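Local structure of short-chain-enoyl-CoA hydratase (Clostridium acetobutylicum, 5Z7R) at residues A15-N29 and I53-D67. The protein catalyses the reversible hydration of crotonyl-CoA, and also accepts hexenoyl-CoA but no longer-chain analogues, as a homotetrameric crotonase of butanoate metabolism. Numbering follows the deposited sequence.
Sequences AVVTINRPKALNALN and ILTGAGEKSFVAGAD
Val17 and Leu54 pair at the centre of two parallel strands, 15-19 and 53-56, the first and last elements of a beta-alpha-beta crossover in the crotonase fold; helix 30-45 makes the connection. Val17 N donates to Ile53 O at 2.7 Å, and Val17 O takes Thr55 N in return. On one face of the sheet Thr18 and Thr55 lie side by side and point the same way, Thr18 OG1 against Thr55 CG2, while Thr55 OG1 turns to Ala103 O of the next strand. The other face carries Val17, Ile19 and Leu54, and there Ile19 CD1 reaches on to Val63 CG2 (3.7 Å), the two side chains crossing at about a right angle.

Beyond strands 15-19 and 53-56, Asn26 ties the two segments together. Its CG stands anti to the carbonyl carbon (chi1 -60°), which carries the amide in among the backbones of both segments. OD1 accepts Arg21 N at 2.8 Å. ND2 donates to Ala57 O at 3.1 Å, in the amide plane and on a lone pair, and more weakly to Ser61 O. Val63, in the short strand 63-64 of a second sheet, crosses Leu28 at about a right angle, its CG1 3.6 Å from Leu28 CG and 4.0 Å from each of CD1 and CD2. The backbone of Leu28 bonds to Gly65 O and Asp67 N; its side chain lies about 7 Å from that of Glu114, the probable nucleophile. Arg21, bent at chi3, donates NH1 to Ala27 O from above the carbonyl plane, not on a lone pair. Its guanidinium lies almost coplanar with the Asp67 carboxylate (8°). The salt bridge between them is long, Arg21 NH2 to Asp67 OD2 3.7 Å.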
loop_
_atom_site.group_PDB
_atom_site.type_symbol
_atom_site.label_atom_id
_atom_site.label_comp_id
_atom_site.label_asym_id
_atom_site.label_seq_id
_atom_site.Cartn_x
_atom_site.Cartn_y
_atom_site.Cartn_z
ATOM N N ALA A 15 -1.201 11.491 32.918
ATOM C CA ALA A 15 -1.341 10.264 33.651
ATOM C C ALA A 15 -0.080 9.460 33.551
ATOM O O ALA A 15 0.459 9.281 32.460
ATOM C CB ALA A 15 -2.505 9.462 33.114
ATOM N N VAL A 16 0.373 8.948 34.688
ATOM C CA VAL A 16 1.495 8.064 34.749
ATOM C C VAL A 16 0.975 6.662 34.976
ATOM O O VAL A 16 0.178 6.412 35.877
ATOM C CB VAL A 16 2.456 8.472 35.884
ATOM C CG1 VAL A 16 3.727 7.650 35.850
ATOM C CG2 VAL A 16 2.781 9.955 35.790
ATOM N N VAL A 17 1.430 5.743 34.160
ATOM C CA VAL A 17 0.989 4.386 34.250
ATOM C C VAL A 17 2.245 3.648 34.532
ATOM O O VAL A 17 3.242 3.842 33.846
ATOM C CB VAL A 17 0.353 3.930 32.931
ATOM C CG1 VAL A 17 -0.049 2.468 32.969
ATOM C CG2 VAL A 17 -0.866 4.778 32.610
ATOM N N THR A 18 2.217 2.817 35.554
ATOM C CA THR A 18 3.421 2.132 35.992
ATOM C C THR A 18 3.097 0.689 36.094
ATOM O O THR A 18 2.189 0.312 36.838
ATOM C CB THR A 18 3.910 2.596 37.395
ATOM O OG1 THR A 18 4.139 4.017 37.414
ATOM C CG2 THR A 18 5.149 1.905 37.750
ATOM N N ILE A 19 3.825 -0.133 35.371
ATOM C CA ILE A 19 3.670 -1.559 35.553
ATOM C C ILE A 19 4.486 -1.940 36.768
ATOM O O ILE A 19 5.663 -1.593 36.862
ATOM C CB ILE A 19 4.113 -2.360 34.337
ATOM C CG1 ILE A 19 3.087 -2.158 33.222
ATOM C CG2 ILE A 19 4.225 -3.835 34.705
ATOM C CD1 ILE A 19 3.684 -2.194 31.844
ATOM N N ASN A 20 3.840 -2.678 37.673
ATOM C CA ASN A 20 4.350 -2.906 39.015
ATOM C C ASN A 20 4.268 -4.375 39.414
ATOM O O ASN A 20 3.366 -4.759 40.139
ATOM C CB ASN A 20 3.552 -2.012 39.968
ATOM C CG ASN A 20 3.988 -2.134 41.421
ATOM O OD1 ASN A 20 5.077 -2.633 41.747
ATOM N ND2 ASN A 20 3.122 -1.674 42.308
ATOM N N ARG A 21 5.184 -5.194 38.898
ATOM C CA ARG A 21 5.391 -6.573 39.378
ATOM C C ARG A 21 6.856 -6.733 39.735
ATOM O O ARG A 21 7.582 -7.470 39.064
ATOM C CB ARG A 21 4.973 -7.629 38.359
ATOM C CG ARG A 21 3.465 -7.734 38.122
ATOM C CD ARG A 21 3.169 -8.805 37.066
ATOM N NE ARG A 21 3.651 -10.153 37.427
ATOM C CZ ARG A 21 3.971 -11.127 36.561
ATOM N NH1 ARG A 21 3.906 -10.923 35.246
ATOM N NH2 ARG A 21 4.380 -12.318 37.007
ATOM N N PRO A 22 7.277 -6.058 40.832
ATOM C CA PRO A 22 8.673 -5.876 41.243
ATOM C C PRO A 22 9.447 -7.163 41.268
ATOM O O PRO A 22 10.576 -7.205 40.780
ATOM C CB PRO A 22 8.553 -5.317 42.666
ATOM C CG PRO A 22 7.258 -4.580 42.662
ATOM C CD PRO A 22 6.353 -5.430 41.804
ATOM N N LYS A 23 8.827 -8.205 41.809
ATOM C CA LYS A 23 9.466 -9.506 41.908
ATOM C C LYS A 23 9.534 -10.226 40.564
ATOM O O LYS A 23 10.395 -11.086 40.367
ATOM C CB LYS A 23 8.746 -10.347 42.955
ATOM C CG LYS A 23 8.915 -9.759 44.357
ATOM C CD LYS A 23 7.900 -10.285 45.364
ATOM C CE LYS A 23 7.820 -9.370 46.583
ATOM N NZ LYS A 23 6.561 -9.604 47.341
ATOM N N ALA A 24 8.638 -9.877 39.640
ATOM C CA ALA A 24 8.642 -10.479 38.306
ATOM C C ALA A 24 9.379 -9.602 37.287
ATOM O O ALA A 24 9.379 -9.901 36.095
ATOM C CB ALA A 24 7.222 -10.755 37.840
ATOM N N LEU A 25 10.008 -8.529 37.754
ATOM C CA LEU A 25 10.743 -7.646 36.878
ATOM C C LEU A 25 9.766 -6.937 35.945
ATOM O O LEU A 25 10.078 -6.687 34.783
ATOM C CB LEU A 25 11.803 -8.422 36.067
ATOM C CG LEU A 25 12.892 -9.058 36.920
ATOM C CD1 LEU A 25 13.613 -10.172 36.168
ATOM C CD2 LEU A 25 13.878 -7.999 37.432
ATOM N N ASN A 26 8.588 -6.618 36.480
ATOM C CA ASN A 26 7.486 -6.050 35.718
ATOM C C ASN A 26 7.051 -6.797 34.441
ATOM O O ASN A 26 6.476 -6.173 33.516
ATOM C CB ASN A 26 7.820 -4.616 35.391
ATOM C CG ASN A 26 8.021 -3.802 36.626
ATOM O OD1 ASN A 26 7.130 -3.737 37.465
ATOM N ND2 ASN A 26 9.181 -3.170 36.750
ATOM N N ALA A 27 7.270 -8.119 34.412
ATOM C CA ALA A 27 6.907 -8.933 33.233
ATOM C C ALA A 27 5.413 -8.920 32.932
ATOM O O ALA A 27 4.563 -8.682 33.818
ATOM C CB ALA A 27 7.391 -10.365 33.356
ATOM N N LEU A 28 5.118 -9.150 31.655
ATOM C CA LEU A 28 3.748 -9.157 31.158
ATOM C C LEU A 28 3.174 -10.557 31.169
ATOM O O LEU A 28 3.795 -11.498 30.681
ATOM C CB LEU A 28 3.699 -8.648 29.731
ATOM C CG LEU A 28 4.293 -7.272 29.519
ATOM C CD1 LEU A 28 4.441 -7.011 28.032
ATOM C CD2 LEU A 28 3.423 -6.221 30.194
ATOM N N ASN A 29 1.989 -10.679 31.743
ATOM C CA ASN A 29 1.189 -11.890 31.633
ATOM C C ASN A 29 -0.202 -11.437 31.263
ATOM O O ASN A 29 -0.443 -10.215 31.168
ATOM C CB ASN A 29 1.198 -12.663 32.948
ATOM C CG ASN A 29 0.768 -11.810 34.137
ATOM O OD1 ASN A 29 0.108 -10.769 33.991
ATOM N ND2 ASN A 29 1.150 -12.249 35.322
ATOM N N ILE A 53 2.527 8.795 30.516
ATOM C CA ILE A 53 3.852 8.323 30.693
ATOM C C ILE A 53 3.727 6.912 31.173
ATOM O O ILE A 53 3.017 6.617 32.112
ATOM C CB ILE A 53 4.605 9.118 31.767
ATOM C CG1 ILE A 53 4.622 10.607 31.411
ATOM C CG2 ILE A 53 6.026 8.583 31.967
ATOM C CD1 ILE A 53 5.294 11.443 32.479
ATOM N N LEU A 54 4.467 6.044 30.536
ATOM C CA LEU A 54 4.444 4.677 30.874
ATOM C C LEU A 54 5.761 4.403 31.425
ATOM O O LEU A 54 6.763 4.697 30.784
ATOM C CB LEU A 54 4.281 3.827 29.621
ATOM C CG LEU A 54 4.327 2.321 29.814
ATOM C CD1 LEU A 54 3.231 1.873 30.777
ATOM C CD2 LEU A 54 4.213 1.631 28.450
ATOM N N THR A 55 5.795 3.770 32.573
ATOM C CA THR A 55 7.063 3.240 33.038
ATOM C C THR A 55 6.848 1.981 33.836
ATOM O O THR A 55 5.721 1.559 34.043
ATOM C CB THR A 55 7.804 4.276 33.902
ATOM O OG1 THR A 55 9.165 3.864 34.051
ATOM C CG2 THR A 55 7.089 4.442 35.280
ATOM N N GLY A 56 7.957 1.374 34.219
ATOM C CA GLY A 56 7.978 0.257 35.153
ATOM C C GLY A 56 8.308 0.727 36.567
ATOM O O GLY A 56 8.505 1.916 36.802
ATOM N N ALA A 57 8.359 -0.216 37.500
ATOM C CA ALA A 57 8.594 0.075 38.915
ATOM C C ALA A 57 9.957 -0.414 39.385
ATOM O O ALA A 57 10.507 -1.422 38.894
ATOM C CB ALA A 57 7.506 -0.536 39.776
ATOM N N GLY A 58 10.485 0.315 40.363
ATOM C CA GLY A 58 11.805 0.021 40.870
ATOM C C GLY A 58 12.818 0.531 39.883
ATOM O O GLY A 58 12.488 1.302 38.933
ATOM N N GLU A 59 14.044 0.088 40.115
ATOM C CA GLU A 59 15.220 0.606 39.433
ATOM C C GLU A 59 15.904 -0.466 38.615
ATOM O O GLU A 59 16.933 -0.192 38.011
ATOM C CB GLU A 59 16.257 1.189 40.447
ATOM C CG GLU A 59 15.685 2.101 41.532
ATOM C CD GLU A 59 15.056 3.373 40.981
ATOM O OE1 GLU A 59 15.694 3.980 40.081
ATOM O OE2 GLU A 59 13.943 3.766 41.452
ATOM N N LYS A 60 15.397 -1.692 38.600
ATOM C CA LYS A 60 16.011 -2.675 37.740
ATOM C C LYS A 60 15.293 -2.795 36.370
ATOM O O LYS A 60 15.959 -3.006 35.334
ATOM C CB LYS A 60 16.121 -4.026 38.434
ATOM C CG LYS A 60 17.199 -4.901 37.787
ATOM C CD LYS A 60 17.615 -6.129 38.604
ATOM C CE LYS A 60 19.022 -6.595 38.197
ATOM N NZ LYS A 60 19.265 -8.044 38.451
ATOM N N SER A 61 13.961 -2.666 36.343
ATOM C CA SER A 61 13.179 -3.067 35.135
ATOM C C SER A 61 12.132 -2.114 34.667
ATOM O O SER A 61 11.364 -1.560 35.467
ATOM C CB SER A 61 12.472 -4.416 35.314
ATOM O OG SER A 61 13.113 -5.439 34.578
ATOM N N PHE A 62 12.090 -1.969 33.346
ATOM C CA PHE A 62 10.935 -1.400 32.682
ATOM C C PHE A 62 9.874 -2.514 32.621
ATOM O O PHE A 62 8.913 -2.480 33.369
ATOM C CB PHE A 62 11.317 -0.855 31.301
ATOM C CG PHE A 62 10.151 -0.359 30.505
ATOM C CD1 PHE A 62 9.485 0.800 30.872
ATOM C CD2 PHE A 62 9.708 -1.068 29.402
ATOM C CE1 PHE A 62 8.405 1.243 30.141
ATOM C CE2 PHE A 62 8.635 -0.640 28.678
ATOM C CZ PHE A 62 7.994 0.522 29.033
ATOM N N VAL A 63 10.041 -3.409 31.675
ATOM C CA VAL A 63 9.294 -4.626 31.612
ATOM C C VAL A 63 10.262 -5.680 31.116
ATOM O O VAL A 63 10.764 -5.582 30.029
ATOM C CB VAL A 63 8.087 -4.451 30.672
ATOM C CG1 VAL A 63 7.388 -5.751 30.397
ATOM C CG2 VAL A 63 7.120 -3.424 31.206
ATOM N N ALA A 64 10.537 -6.680 31.922
ATOM C CA ALA A 64 11.376 -7.771 31.489
ATOM C C ALA A 64 10.576 -8.933 30.929
ATOM O O ALA A 64 10.294 -9.881 31.623
ATOM C CB ALA A 64 12.275 -8.228 32.612
ATOM N N GLY A 65 10.216 -8.871 29.669
ATOM C CA GLY A 65 9.583 -9.991 29.016
ATOM C C GLY A 65 8.139 -10.317 29.333
ATOM O O GLY A 65 7.398 -9.509 29.846
ATOM N N ALA A 66 7.759 -11.536 28.998
ATOM C CA ALA A 66 6.434 -12.028 29.313
ATOM C C ALA A 66 6.567 -13.398 29.960
ATOM O O ALA A 66 7.572 -14.095 29.748
ATOM C CB ALA A 66 5.542 -12.060 28.059
ATOM N N ASP A 67 5.562 -13.750 30.761
ATOM C CA ASP A 67 5.511 -15.027 31.487
ATOM C C ASP A 67 5.498 -16.226 30.524
ATOM O O ASP A 67 4.529 -16.469 29.798
ATOM C CB ASP A 67 4.275 -15.046 32.395
ATOM C CG ASP A 67 4.486 -15.828 33.668
ATOM O OD1 ASP A 67 4.995 -16.968 33.573
ATOM O OD2 ASP A 67 4.123 -15.304 34.758
#